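Local coordinates for AlyGC (Glaciecola chathamensis, PDB 5GKD), which cleaves the polysaccharide alginate by beta-elimination, as a family 6 polysaccharide lyase, at the calcium ion site and the interface of chains A and B. Residues are numbered along the deposited sequence; one frame, centred on the assembly and turned at random. Chains: chain A/B, AlyGC.

Contact 1 and contact 2 lie about 22 Å apart, measured between the centres of their C-alpha atoms, and share no residue. Contact 1 lies within chain A, where residues 180-183, 212, 214 and 217 surround a calcium ion, which A:Ser632 reaches through a water. Contact 2 joins early residues of chain A, at strand 35-41 and the loop before strand 89-89, to loops of chain B at 474-475 and 499. Early and late parts of the sequence thus approach each other within one chain near the metal and between chains at the interface. Two-fold symmetry repeats contact 2 in the deposited assembly, which may or may not be the biological pairing.

Contact 1: the calcium ion site. Residues chain A 180-183, 212, 214, 217, 632. With CA (calcium ion), chain C; PO4 (phosphate ion), chain D.
The calcium ion sits in an acidic pocket of the alginate lyase, where it probably helps neutralise the substrate's uronate carboxylate; A:Glu183, A:Glu212, A:Glu214, a water and a phosphate oxygen bind it in distorted six-coordinate geometry. A:Glu214 can be followed outward: CB and CG stay farther from the ion, CG beside the backbone N (chi1 -63°), and the chain then runs extended until CD lies against phosphate O1 and carboxylate OE1 reaches calcium at 2.4 Å. OE1 is also 2.6 Å from phosphate O1, a clash of two acceptors unless one carries a proton, which is not seen. The other oxygen, OE2, takes a hydrogen bond from A:Ser217 OG at 2.7 Å, met 46° above the carboxylate plane, which would help fix the group's rotation. A:Glu212 holds CG in the crowded position between backbone N and carbonyl carbon (chi1 58°) and presents both oxygens to the metal, OE2 at 2.5 Å and OE1 at 2.8 Å. Backbone N-H groups of A:Gly181 and A:Gly182 both grip OE1, the latter on its anti lone pair, while A:Glu214 N uses the anti lone pair of OE2. An alanine in place of A:Glu212 would remove this two-toothed ligand and would probably weaken calcium binding and loosen the glycine loop. The phosphate, possibly from crystallisation, binds calcium through O2. A:Asn180 ND2 lies 2.5 Å from calcium and OD1 2.9 Å from phosphate O2, unfavourable pairings suggesting a reversed amide. A:Ser632 OG touches metal-bound water 1.

Contact 2: the interface of chains A and B. Residues chain A 35, 86-88; chain B 474-475, 499.
The backbone of A:Pro86 and A:Gly88 has helix-like torsions, separated by the more open A:Thr87 (psi -156°), whereas that of B:Lys475 is extended. In this part of the two-fold interface of the deposited assembly, which may or may not be the biological pairing, B:Lys475 has 75 Å² of its surface buried by chain A, the most of the residues given. Its CG starts beside the backbone N (chi1 -56°), 3.7 Å from the carbonyl O of A:Pro86, and crosses obliquely near the CG2 methyl of A:Thr87, 4.1 Å away. After a bend at chi3 the ammonium meets A:Glu35 tip to tip: NZ makes a salt bridge and hydrogen bond to carboxylate OE2 at 2.8 Å, on the syn lone pair. Water 3 lies 2.6 Å from B:Lys475 NZ and more loosely touches the same OE2, adding a second link. At the other end, one face of the B:Arg499 guanidinium lies over the A:Gly88 backbone, with CZ 3.6 Å from A:Gly88 CA, offset toward the rim. Bends at chi2 and chi3 bring this flat group round, and NH1 donates to B:Ser474 O at 3.1 Å, nearly straight at 167°; the oxygen lies in the guanidinium plane, while NH1 stands above the plane of the carbonyl. This bond probably steadies the arginine. In the family's parallel beta-helix architecture, A:Glu35 opens strand 35-41, A:Pro86 to A:Gly88 precede strand 89-89, and the chain B residues occupy loops following strands 469-473 and 493-497.

Contact 1: the calcium ion site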
ATOM      1  N   ASN A 180       9.156 -12.441  11.572  1.00 19.74           N
ATOM      2  CA  ASN A 180       8.713 -13.516  12.441  1.00 20.89           C
ATOM      3  C   ASN A 180       7.341 -14.029  11.997  1.00 19.35           C
ATOM      4  O   ASN A 180       6.592 -13.357  11.294  1.00 21.35           O
ATOM      5  CB  ASN A 180       8.665 -13.046  13.894  1.00 19.39           C
ATOM      6  CG  ASN A 180       8.720 -14.206  14.890  1.00 22.32           C
ATOM      7  OD1 ASN A 180       8.448 -14.032  16.074  1.00 22.53           O
ATOM      8  ND2 ASN A 180       9.082 -15.374  14.415  1.00 15.53           N
ATOM      9  N   GLY A 181       7.035 -15.259  12.387  1.00 18.74           N
ATOM     10  CA  GLY A 181       5.753 -15.864  12.098  1.00 19.85           C
ATOM     11  C   GLY A 181       5.703 -16.790  10.906  1.00 19.69           C
ATOM     12  O   GLY A 181       4.620 -16.983  10.350  1.00 20.30           O
ATOM     13  N   GLY A 182       6.827 -17.379  10.502  1.00 19.14           N
ATOM     14  CA  GLY A 182       6.835 -18.272   9.356  1.00 18.45           C
ATOM     15  C   GLY A 182       7.100 -19.725   9.689  1.00 18.12           C
ATOM     16  O   GLY A 182       7.668 -20.459   8.878  1.00 17.58           O
ATOM     17  N   GLU A 183       6.704 -20.145  10.887  1.00 17.90           N
ATOM     18  CA  GLU A 183       7.003 -21.491  11.361  1.00 19.31           C
ATOM     19  C   GLU A 183       6.236 -22.534  10.553  1.00 20.13           C
ATOM     20  O   GLU A 183       5.147 -22.278  10.042  1.00 21.27           O
ATOM     21  CB  GLU A 183       6.648 -21.629  12.844  1.00 17.82           C
ATOM     22  CG  GLU A 183       7.363 -20.672  13.776  1.00 18.66           C
ATOM     23  CD  GLU A 183       6.589 -19.384  14.021  1.00 21.57           C
ATOM     24  OE1 GLU A 183       5.664 -19.095  13.253  1.00 23.62           O
ATOM     25  OE2 GLU A 183       6.894 -18.672  14.998  1.00 22.81           O
ATOM     26  N   GLU A 212      11.428 -19.076   8.429  1.00 16.90           N
ATOM     27  CA  GLU A 212      12.077 -18.270   9.465  1.00 16.70           C
ATOM     28  C   GLU A 212      13.023 -19.134  10.295  1.00 17.31           C
ATOM     29  O   GLU A 212      13.220 -20.313   9.991  1.00 18.32           O
ATOM     30  CB  GLU A 212      11.047 -17.628  10.385  1.00 16.03           C
ATOM     31  CG  GLU A 212      10.159 -18.663  11.057  1.00 18.06           C
ATOM     32  CD  GLU A 212       9.711 -18.237  12.442  1.00 19.66           C
ATOM     33  OE1 GLU A 212       8.622 -17.649  12.593  1.00 21.25           O
ATOM     34  OE2 GLU A 212      10.473 -18.480  13.381  1.00 19.18           O
ATOM     35  N   GLU A 214      12.664 -20.596  13.109  1.00 17.69           N
ATOM     36  CA  GLU A 214      12.031 -21.766  13.703  1.00 16.73           C
ATOM     37  C   GLU A 214      11.284 -22.532  12.625  1.00 16.94           C
ATOM     38  O   GLU A 214      10.278 -22.050  12.107  1.00 17.96           O
ATOM     39  CB  GLU A 214      11.080 -21.377  14.826  1.00 17.80           C
ATOM     40  CG  GLU A 214      11.720 -20.696  16.020  1.00 18.61           C
ATOM     41  CD  GLU A 214      10.682 -20.395  17.073  1.00 19.22           C
ATOM     42  OE1 GLU A 214       9.828 -19.536  16.816  1.00 20.15           O
ATOM     43  OE2 GLU A 214      10.692 -21.038  18.134  1.00 17.64           O
ATOM     44  N   SER A 217       8.555 -24.908  16.358  1.00 17.78           N
ATOM     45  CA  SER A 217       8.594 -24.034  17.524  1.00 18.68           C
ATOM     46  C   SER A 217       7.844 -24.762  18.630  1.00 20.71           C
ATOM     47  O   SER A 217       6.610 -24.751  18.649  1.00 17.90           O
ATOM     48  CB  SER A 217       7.967 -22.677  17.208  1.00 19.55           C
ATOM     49  OG  SER A 217       8.081 -21.751  18.287  1.00 18.86           O
ATOM     50  N   SER A 632      14.149 -13.224  14.740  1.00 20.01           N
ATOM     51  CA  SER A 632      13.645 -14.433  14.118  1.00 21.00           C
ATOM     52  C   SER A 632      14.116 -14.648  12.695  1.00 18.81           C
ATOM     53  O   SER A 632      13.677 -15.619  12.066  1.00 24.42           O
ATOM     54  CB  SER A 632      12.121 -14.422  14.141  1.00 18.88           C
ATOM     55  OG  SER A 632      11.658 -14.276  15.456  1.00 20.00           O
TER
HETATM   56 CA    CA C 801       9.242 -17.664  15.362  1.00 22.16          CA
HETATM   57  P   PO4 D 804       8.706 -16.869  18.793  1.00 22.26           P
HETATM   58  O1  PO4 D 804       8.862 -18.361  18.915  1.00 23.75           O
HETATM   59  O2  PO4 D 804       8.309 -16.597  17.396  1.00 20.24           O
HETATM   60  O3  PO4 D 804      10.045 -16.171  19.154  1.00 27.41           O
HETATM   61  O4  PO4 D 804       7.512 -16.497  19.642  1.00 17.43           O
HETATM   62  O   HOH W   1      11.331 -16.610  16.220  1.00 20.52           O
HETATM   63  O   HOH W   2       5.885 -16.431  16.105  1.00 22.55           O

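Contact 2: the interface of chains A and B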
ATOM      1  N   GLU A  35     -17.075 -23.972   2.301  1.00 19.53           N
ATOM      2  CA  GLU A  35     -16.702 -23.994   3.717  1.00 19.61           C
ATOM      3  C   GLU A  35     -17.303 -25.243   4.351  1.00 20.35           C
ATOM      4  O   GLU A  35     -18.481 -25.266   4.703  1.00 18.40           O
ATOM      5  CB  GLU A  35     -17.181 -22.730   4.425  1.00 19.84           C
ATOM      6  CG  GLU A  35     -16.485 -21.474   3.967  1.00 21.95           C
ATOM      7  CD  GLU A  35     -16.967 -20.222   4.688  1.00 26.15           C
ATOM      8  OE1 GLU A  35     -16.639 -20.040   5.882  1.00 32.31           O
ATOM      9  OE2 GLU A  35     -17.653 -19.408   4.049  1.00 28.69           O
ATOM     10  N   PRO A  86     -11.295 -18.110   4.026  1.00 21.03           N
ATOM     11  CA  PRO A  86     -11.845 -16.832   4.487  1.00 21.04           C
ATOM     12  C   PRO A  86     -11.834 -16.680   6.004  1.00 25.02           C
ATOM     13  O   PRO A  86     -12.121 -15.579   6.499  1.00 23.21           O
ATOM     14  CB  PRO A  86     -13.279 -16.872   3.950  1.00 19.66           C
ATOM     15  CG  PRO A  86     -13.617 -18.305   3.993  1.00 22.17           C
ATOM     16  CD  PRO A  86     -12.356 -19.063   3.657  1.00 18.79           C
ATOM     17  N   THR A  87     -11.523 -17.734   6.758  1.00 21.47           N
ATOM     18  CA  THR A  87     -11.473 -17.627   8.212  1.00 21.36           C
ATOM     19  C   THR A  87     -10.016 -17.581   8.672  1.00 20.86           C
ATOM     20  O   THR A  87      -9.113 -17.195   7.909  1.00 20.88           O
ATOM     21  CB  THR A  87     -12.265 -18.773   8.867  1.00 22.92           C
ATOM     22  OG1 THR A  87     -11.692 -20.032   8.520  1.00 22.05           O
ATOM     23  CG2 THR A  87     -13.726 -18.761   8.420  1.00 19.05           C
ATOM     24  N   GLY A  88      -9.785 -17.963   9.922  1.00 21.97           N
ATOM     25  CA  GLY A  88      -8.437 -17.975  10.440  1.00 20.42           C
ATOM     26  C   GLY A  88      -7.624 -19.179  10.034  1.00 22.16           C
ATOM     27  O   GLY A  88      -6.400 -19.151  10.177  1.00 22.37           O
TER
ATOM     28  N   SER B 474     -15.686 -13.790  12.717  1.00 24.42           N
ATOM     29  CA  SER B 474     -14.532 -14.616  12.371  1.00 25.99           C
ATOM     30  C   SER B 474     -14.077 -14.423  10.932  1.00 24.09           C
ATOM     31  O   SER B 474     -13.129 -15.077  10.505  1.00 22.94           O
ATOM     32  CB  SER B 474     -14.829 -16.096  12.619  1.00 23.19           C
ATOM     33  OG  SER B 474     -15.941 -16.533  11.859  1.00 30.34           O
ATOM     34  N   LYS B 475     -14.731 -13.546  10.184  1.00 24.92           N
ATOM     35  CA  LYS B 475     -14.310 -13.181   8.838  1.00 25.91           C
ATOM     36  C   LYS B 475     -14.247 -11.666   8.759  1.00 25.98           C
ATOM     37  O   LYS B 475     -15.088 -10.983   9.343  1.00 27.58           O
ATOM     38  CB  LYS B 475     -15.279 -13.699   7.758  1.00 21.47           C
ATOM     39  CG  LYS B 475     -15.534 -15.179   7.767  1.00 27.35           C
ATOM     40  CD  LYS B 475     -16.293 -15.533   6.506  1.00 26.67           C
ATOM     41  CE  LYS B 475     -17.224 -16.689   6.680  1.00 29.69           C
ATOM     42  NZ  LYS B 475     -17.990 -16.941   5.413  1.00 28.00           N
ATOM     43  N   ARG B 499     -10.589 -11.467  13.998  1.00 21.30           N
ATOM     44  CA  ARG B 499      -9.527 -11.303  13.018  1.00 20.98           C
ATOM     45  C   ARG B 499      -8.725 -10.042  13.315  1.00 20.11           C
ATOM     46  O   ARG B 499      -9.146  -9.174  14.078  1.00 19.88           O
ATOM     47  CB  ARG B 499     -10.098 -11.218  11.594  1.00 21.64           C
ATOM     48  CG  ARG B 499     -10.992 -12.382  11.148  1.00 24.93           C
ATOM     49  CD  ARG B 499     -10.176 -13.504  10.501  1.00 27.52           C
ATOM     50  NE  ARG B 499      -9.191 -14.025  11.437  1.00 22.57           N
ATOM     51  CZ  ARG B 499      -9.423 -15.047  12.253  1.00 31.28           C
ATOM     52  NH1 ARG B 499     -10.607 -15.660  12.260  1.00 28.99           N
ATOM     53  NH2 ARG B 499      -8.479 -15.438  13.102  1.00 32.30           N
TER
HETATM   54  O   HOH W   3     -16.803 -16.360   3.133  1.00 32.75           O